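Local coordinates for protein ribonuclease T2 (Homo sapiens, PDB 3T0O) that cleaves single-stranded RNA, preferentially between purine and uridine residues, and so degrades microbial RNA for sensing by TLR8 in innate immunity, at residues P81-S84 with R85-H89; S114-L117 with Y118-D122. All blocks are in the same frame, centred on the assembly; numbering follows the deposited sequence. Where two conformers were deposited one is given.

Contact 1 comes first along the chain and closes before contact 2 opens. It marks the start of helix 84-98, where the loop after helix 66-72 turns into the helix. Contact 2 lies in the last turns of the next helix, 107-121. Their centres are about 20 Å apart and their nearest atoms about 8 Å, so the two do not touch. Helix 66-72 packs against side chains of both. Helix 84-98 carries E90 and H94, inferred active-site residues of this RNase T2 fold. Contact 1 thus begins the helix that bears them. Contact 2 belongs to a helix packed on strands 12-18 and 39-45 of the main antiparallel sheet; H41, also a predicted active-site residue, lies on the latter.

Contact 1 (P81-S84 with R85-H89)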
ATOM      1  N   PRO A  81     -10.208   9.577  13.063  1.00 23.60           N
ATOM      2  CA  PRO A  81     -10.663  10.882  12.557  1.00 26.05           C
ATOM      3  C   PRO A  81      -9.470  11.766  12.288  1.00 25.48           C
ATOM      4  O   PRO A  81      -9.466  12.518  11.309  1.00 28.88           O
ATOM      5  CB  PRO A  81     -11.564  11.417  13.655  1.00 27.67           C
ATOM      6  CG  PRO A  81     -11.440  10.504  14.858  1.00 27.85           C
ATOM      7  CD  PRO A  81     -10.755   9.198  14.357  1.00 22.38           C
ATOM      8  N   ASN A  82      -8.435  11.623  13.110  1.00 24.03           N
ATOM      9  CA  ASN A  82      -7.215  12.346  12.860  1.00 24.15           C
ATOM     10  C   ASN A  82      -6.383  11.505  11.903  1.00 21.86           C
ATOM     11  O   ASN A  82      -5.724  10.547  12.323  1.00 19.45           O
ATOM     12  CB  ASN A  82      -6.434  12.501  14.137  1.00 24.37           C
ATOM     13  CG  ASN A  82      -5.235  13.386  13.958  1.00 29.25           C
ATOM     14  OD1 ASN A  82      -4.817  13.677  12.804  1.00 29.03           O
ATOM     15  ND2 ASN A  82      -4.672  13.855  15.090  1.00 34.86           N
ATOM     16  N   ARG A  83      -6.441  11.813  10.615  1.00 24.10           N
ATOM     17  CA  ARG A  83      -5.792  10.997   9.604  1.00 25.07           C
ATOM     18  C   ARG A  83      -4.259  11.003   9.778  1.00 24.59           C
ATOM     19  O   ARG A  83      -3.522  10.109   9.344  1.00 24.13           O
ATOM     20  CB  ARG A  83      -6.189  11.568   8.233  1.00 26.71           C
ATOM     21  CG  ARG A  83      -6.172  10.599   7.155  1.00 26.58           C
ATOM     22  CD  ARG A  83      -6.582  11.275   5.840  1.00 28.95           C
ATOM     23  NE  ARG A  83      -8.040  11.410   5.616  1.00 27.12           N
ATOM     24  CZ  ARG A  83      -8.758  12.535   5.789  1.00 32.38           C
ATOM     25  NH1 ARG A  83      -8.230  13.674   6.260  1.00 31.60           N
ATOM     26  NH2 ARG A  83     -10.052  12.498   5.511  1.00 38.19           N
ATOM     27  N   SER A  84      -3.770  12.022  10.450  1.00 24.79           N
ATOM     28  CA  SER A  84      -2.361  12.132  10.594  1.00 25.99           C
ATOM     29  C   SER A  84      -1.807  11.066  11.589  1.00 23.53           C
ATOM     30  O   SER A  84      -0.605  10.808  11.586  1.00 24.86           O
ATOM     31  CB  SER A  84      -1.924  13.583  10.836  1.00 28.65           C
ATOM     32  OG  SER A  84      -1.956  13.774  12.207  1.00 31.68           O
ATOM     33  N   ARG A  85      -2.645  10.422  12.417  1.00 20.79           N
ATOM     34  CA  ARG A  85      -2.163   9.322  13.279  0.50 20.31           C
ATOM     35  C   ARG A  85      -1.589   8.213  12.433  1.00 18.28           C
ATOM     36  O   ARG A  85      -0.579   7.592  12.763  1.00 18.12           O
ATOM     37  CB  ARG A  85      -3.261   8.706  14.154  0.50 21.94           C
ATOM     38  CG  ARG A  85      -4.078   9.649  14.980  0.50 25.47           C
ATOM     39  CD  ARG A  85      -4.980   8.827  15.928  0.50 30.15           C
ATOM     40  NE  ARG A  85      -4.236   7.879  16.764  0.50 33.83           N
ATOM     41  CZ  ARG A  85      -4.778   7.162  17.754  0.50 36.18           C
ATOM     42  NH1 ARG A  85      -6.075   7.279  18.024  0.50 37.78           N
ATOM     43  NH2 ARG A  85      -4.031   6.332  18.484  0.50 34.83           N
ATOM     44  N   PHE A  86      -2.226   7.922  11.316  1.00 15.26           N
ATOM     45  CA  PHE A  86      -1.689   6.860  10.422  1.00 14.59           C
ATOM     46  C   PHE A  86      -0.382   7.252   9.800  1.00 13.90           C
ATOM     47  O   PHE A  86       0.535   6.469   9.774  1.00 14.33           O
ATOM     48  CB  PHE A  86      -2.788   6.571   9.390  1.00 14.39           C
ATOM     49  CG  PHE A  86      -2.407   5.691   8.255  1.00 13.23           C
ATOM     50  CD1 PHE A  86      -1.691   4.550   8.450  1.00 16.98           C
ATOM     51  CD2 PHE A  86      -2.871   5.987   6.964  1.00 15.30           C
ATOM     52  CE1 PHE A  86      -1.373   3.707   7.357  1.00 19.95           C
ATOM     53  CE2 PHE A  86      -2.590   5.193   5.915  1.00 20.25           C
ATOM     54  CZ  PHE A  86      -1.808   4.037   6.092  1.00 21.20           C
ATOM     55  N   TRP A  87      -0.312   8.494   9.306  1.00 15.09           N
ATOM     56  CA  TRP A  87       0.912   8.911   8.625  1.00 13.72           C
ATOM     57  C   TRP A  87       2.049   9.001   9.661  1.00 14.13           C
ATOM     58  O   TRP A  87       3.200   8.693   9.312  1.00 14.64           O
ATOM     59  CB  TRP A  87       0.658  10.295   7.983  1.00 15.04           C
ATOM     60  CG  TRP A  87      -0.373  10.215   6.970  1.00 12.18           C
ATOM     61  CD1 TRP A  87      -0.698   9.136   6.180  1.00 14.58           C
ATOM     62  CD2 TRP A  87      -1.268  11.261   6.638  1.00 14.83           C
ATOM     63  NE1 TRP A  87      -1.770   9.481   5.347  1.00 13.64           N
ATOM     64  CE2 TRP A  87      -2.139  10.766   5.603  1.00 12.75           C
ATOM     65  CE3 TRP A  87      -1.446  12.551   7.117  1.00 16.75           C
ATOM     66  CZ2 TRP A  87      -3.144  11.578   5.027  1.00 15.05           C
ATOM     67  CZ3 TRP A  87      -2.422  13.347   6.551  1.00 19.09           C
ATOM     68  CH2 TRP A  87      -3.270  12.856   5.547  1.00 16.33           C
ATOM     69  N   LYS A  88       1.731   9.396  10.899  1.00 13.92           N
ATOM     70  CA  LYS A  88       2.731   9.458  11.932  1.00 14.23           C
ATOM     71  C   LYS A  88       3.284   8.025  12.111  1.00 15.76           C
ATOM     72  O   LYS A  88       4.496   7.851  12.258  1.00 17.81           O
ATOM     73  CB  LYS A  88       2.095   9.967  13.218  1.00 16.12           C
ATOM     74  CG  LYS A  88       3.022   9.850  14.426  1.00 19.49           C
ATOM     75  CD  LYS A  88       2.266  10.437  15.639  1.00 25.91           C
ATOM     76  CE  LYS A  88       2.864  10.000  16.959  1.00 32.25           C
ATOM     77  NZ  LYS A  88       4.143  10.716  17.187  1.00 33.64           N
ATOM     78  N   HIS A  89       2.361   7.055  12.214  1.00 15.62           N
ATOM     79  CA  HIS A  89       2.771   5.655  12.383  1.00 16.75           C
ATOM     80  C   HIS A  89       3.692   5.225  11.246  1.00 15.72           C
ATOM     81  O   HIS A  89       4.760   4.639  11.470  1.00 15.86           O
ATOM     82  CB  HIS A  89       1.522   4.752  12.414  1.00 17.30           C
ATOM     83  CG  HIS A  89       1.833   3.290  12.397  1.00 22.42           C
ATOM     84  ND1 HIS A  89       2.122   2.592  13.545  1.00 29.93           N
ATOM     85  CD2 HIS A  89       1.873   2.392  11.379  1.00 26.66           C
ATOM     86  CE1 HIS A  89       2.387   1.331  13.234  1.00 27.75           C
ATOM     87  NE2 HIS A  89       2.229   1.178  11.934  1.00 31.67           N
TER
HETATM   88  O   HOH W   1      -5.056   8.054  11.289  1.00 12.97           O
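R83 and W87 carry the main side-chain packing where the loop enters the helix. The two side chains lie side by side and point the same way. CD of R83 is 3.5 Å from CZ2 of W87. The neighbouring CG of R83 makes an off-centre CH-pi contact with the six-membered ring, 4.3 Å from its centroid. R83 O also lies over one face of the indole, offset toward its rim. The R83 chain starts with CG opposite the backbone N (chi1 -153°) and bends at chi3. Its methylene groups meet the indole, while NE forms a salt bridge with D30. Farther along the indole, CB of S84 approaches CE3 of W87.

The polar contacts cap the helix. OD1 of N82 accepts two bonds from the same face of its amide plane. One comes from S84 N, 3.1 Å from OD1 of N82. The other comes from the S84 hydroxyl, with OG 2.9 Å from OD1 of N82. The S84 torsion (chi1 89°) sets OG between the backbone N and the carbonyl carbon, turned to the amide. The two bonds tie the N82 side chain to the first helical turn.

Backbone bonds continue the turn. R85 N donates to N82 O at 3.1 Å, and K88 N donates to S84 O at 2.8 Å. F86 N gives R83 O a weak bond. A water accepts from F86 N and donates to N82 O, bridging them. The aliphatic start of R85 crosses N82 at about a right angle, with CG of R85 3.8 Å from CB of N82.

W87 packs on L66, M69 and R70 of helix 66-72, and its NE1 bonds to W73 O. F86 lies close to H41 of strand 39-45 and to E90, farther along helix 84-98.

Contact 2 (S114-L117 with Y118-D122); sequences SLEL and YRELD
R119 folds back over the preceding turn and lays one face of its guanidinium on the backbone of E116. E116 CA sits 3.6 Å above the centre of that plane. NH2 of R119 is 3.7 Å from CB of E116, while NH1 faces CB of L115. The chain leaves beside the backbone N (chi1 -63°) and bends at chi3, which brings the flat group back over the helix. CG of R119 rests 3.2 Å from O of L115.

E116 and E120 run side by side and point the same way. OE2 of E120 meets the aliphatic CG of E116 at 3.4 Å. The two OE2 atoms, of E116 and E120, are 4.1 Å apart. This like-charge pair may be eased by R113, which forms a salt bridge with E116 and a long, weak ion pair with E120. R119 NH1 is held by a salt bridge to E68.

Regular helical bonds set this spacing. Y118, R119, E120 and L121 donate their N-H to the carbonyls of S114, L115, E116 and L117. The shortest is L121 N to L117 O, at 2.8 Å.

Y118 and L121 touch M15 of strand 12-18, and Y118 OH bonds to W38 O. L115 meets I40 of strand 39-45 and M69 of helix 66-72. Past the helix end, D122 is the N-cap of helix 123-129.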
ATOM      1  N   SER A 114       7.005   8.565  -2.060  1.00 12.79           N
ATOM      2  CA  SER A 114       6.003   7.548  -1.949  1.00 12.04           C
ATOM      3  C   SER A 114       4.824   7.847  -2.821  1.00 12.47           C
ATOM      4  O   SER A 114       4.345   6.999  -3.570  1.00 11.90           O
ATOM      5  CB  SER A 114       5.554   7.439  -0.487  1.00 12.77           C
ATOM      6  OG  SER A 114       6.663   6.951   0.268  1.00 14.60           O
ATOM      7  N   LEU A 115       4.364   9.084  -2.790  1.00 12.78           N
ATOM      8  CA  LEU A 115       3.248   9.452  -3.665  1.00 11.90           C
ATOM      9  C   LEU A 115       3.641   9.374  -5.119  1.00 12.92           C
ATOM     10  O   LEU A 115       2.811   8.978  -5.951  1.00 13.66           O
ATOM     11  CB  LEU A 115       2.823  10.887  -3.357  1.00 12.83           C
ATOM     12  CG  LEU A 115       2.184  11.043  -1.989  1.00 12.04           C
ATOM     13  CD1 LEU A 115       2.135  12.525  -1.605  1.00 16.00           C
ATOM     14  CD2 LEU A 115       0.776  10.510  -1.974  1.00 13.62           C
ATOM     15  N   GLU A 116       4.862   9.775  -5.452  1.00 12.71           N
ATOM     16  CA  GLU A 116       5.294   9.700  -6.857  1.00 13.43           C
ATOM     17  C   GLU A 116       5.304   8.301  -7.326  1.00 12.80           C
ATOM     18  O   GLU A 116       4.820   8.015  -8.417  1.00 13.63           O
ATOM     19  CB  GLU A 116       6.685  10.286  -6.960  1.00 14.62           C
ATOM     20  CG  GLU A 116       7.214  10.438  -8.322  1.00 19.64           C
ATOM     21  CD  GLU A 116       8.509  11.244  -8.268  1.00 28.62           C
ATOM     22  OE1 GLU A 116       9.390  10.936  -7.428  1.00 26.84           O
ATOM     23  OE2 GLU A 116       8.643  12.215  -9.046  1.00 32.84           O
ATOM     24  N   LEU A 117       5.835   7.404  -6.513  1.00 11.88           N
ATOM     25  CA  LEU A 117       5.901   5.986  -6.899  1.00 11.50           C
ATOM     26  C   LEU A 117       4.510   5.425  -7.082  1.00  9.96           C
ATOM     27  O   LEU A 117       4.254   4.644  -8.007  1.00 11.55           O
ATOM     28  CB  LEU A 117       6.597   5.208  -5.751  1.00 11.17           C
ATOM     29  CG  LEU A 117       8.080   5.511  -5.788  1.00 13.40           C
ATOM     30  CD1 LEU A 117       8.654   4.903  -4.525  1.00 15.19           C
ATOM     31  CD2 LEU A 117       8.705   4.780  -7.016  1.00 17.27           C
ATOM     32  N   TYR A 118       3.576   5.829  -6.205  1.00  8.80           N
ATOM     33  CA  TYR A 118       2.204   5.336  -6.371  1.00  9.15           C
ATOM     34  C   TYR A 118       1.646   5.781  -7.755  1.00 10.22           C
ATOM     35  O   TYR A 118       1.013   4.974  -8.422  1.00 11.31           O
ATOM     36  CB  TYR A 118       1.380   6.057  -5.290  1.00  9.52           C
ATOM     37  CG  TYR A 118      -0.126   5.799  -5.371  1.00 10.93           C
ATOM     38  CD1 TYR A 118      -0.640   4.575  -5.004  1.00  8.69           C
ATOM     39  CD2 TYR A 118      -0.963   6.798  -5.802  1.00  9.56           C
ATOM     40  CE1 TYR A 118      -2.052   4.388  -5.055  1.00  9.06           C
ATOM     41  CE2 TYR A 118      -2.358   6.640  -5.861  1.00 12.16           C
ATOM     42  CZ  TYR A 118      -2.867   5.424  -5.464  1.00 10.60           C
ATOM     43  OH  TYR A 118      -4.255   5.311  -5.548  1.00 12.23           O
ATOM     44  N   ARG A 119       1.902   7.015  -8.156  1.00 11.53           N
ATOM     45  CA  ARG A 119       1.436   7.547  -9.445  0.50 12.30           C
ATOM     46  C   ARG A 119       2.073   6.830 -10.624  1.00 13.18           C
ATOM     47  O   ARG A 119       1.430   6.617 -11.667  1.00 15.17           O
ATOM     48  CB  ARG A 119       1.756   9.070  -9.531  0.50 13.34           C
ATOM     49  CG  ARG A 119       1.010   9.892  -8.459  0.50 16.25           C
ATOM     50  CD  ARG A 119       1.109  11.431  -8.633  0.50 18.43           C
ATOM     51  NE  ARG A 119       2.477  11.929  -8.770  0.50 22.27           N
ATOM     52  CZ  ARG A 119       3.189  12.550  -7.831  0.50 21.85           C
ATOM     53  NH1 ARG A 119       2.720  12.759  -6.611  0.50 21.15           N
ATOM     54  NH2 ARG A 119       4.412  12.965  -8.128  0.50 25.08           N
ATOM     55  N   GLU A 120       3.384   6.567 -10.495  1.00 13.21           N
ATOM     56  CA  GLU A 120       4.148   5.978 -11.576  1.00 14.20           C
ATOM     57  C   GLU A 120       3.759   4.514 -11.696  1.00 14.01           C
ATOM     58  O   GLU A 120       3.638   3.968 -12.818  1.00 14.84           O
ATOM     59  CB  GLU A 120       5.648   6.124 -11.308  1.00 15.22           C
ATOM     60  CG  GLU A 120       6.084   7.571 -11.446  1.00 22.52           C
ATOM     61  CD  GLU A 120       7.534   7.776 -11.123  1.00 28.68           C
ATOM     62  OE1 GLU A 120       8.245   6.827 -10.723  1.00 33.78           O
ATOM     63  OE2 GLU A 120       7.950   8.919 -11.310  1.00 32.29           O
ATOM     64  N   LEU A 121       3.541   3.842 -10.574  1.00 11.88           N
ATOM     65  CA  LEU A 121       3.162   2.471 -10.717  1.00 10.84           C
ATOM     66  C   LEU A 121       1.746   2.314 -11.276  1.00 11.28           C
ATOM     67  O   LEU A 121       1.427   1.422 -12.104  1.00 10.24           O
ATOM     68  CB  LEU A 121       3.205   1.799  -9.350  1.00 12.07           C
ATOM     69  CG  LEU A 121       4.668   1.718  -8.915  1.00 15.09           C
ATOM     70  CD1 LEU A 121       4.648   1.313  -7.418  1.00 15.81           C
ATOM     71  CD2 LEU A 121       5.501   0.681  -9.735  1.00 17.81           C
ATOM     72  N   ASP A 122       0.859   3.255 -10.852  1.00 10.61           N
ATOM     73  CA  ASP A 122      -0.542   3.212 -11.279  1.00  9.66           C
ATOM     74  C   ASP A 122      -1.180   1.843 -11.334  1.00 10.27           C
ATOM     75  O   ASP A 122      -1.698   1.411 -12.367  1.00 11.65           O
ATOM     76  CB  ASP A 122      -0.762   4.013 -12.541  1.00 11.42           C
ATOM     77  CG  ASP A 122      -2.261   4.434 -12.688  1.00 12.02           C
ATOM     78  OD1 ASP A 122      -3.081   4.055 -11.810  1.00 15.53           O
ATOM     79  OD2 ASP A 122      -2.493   5.138 -13.687  1.00 17.63           O
TER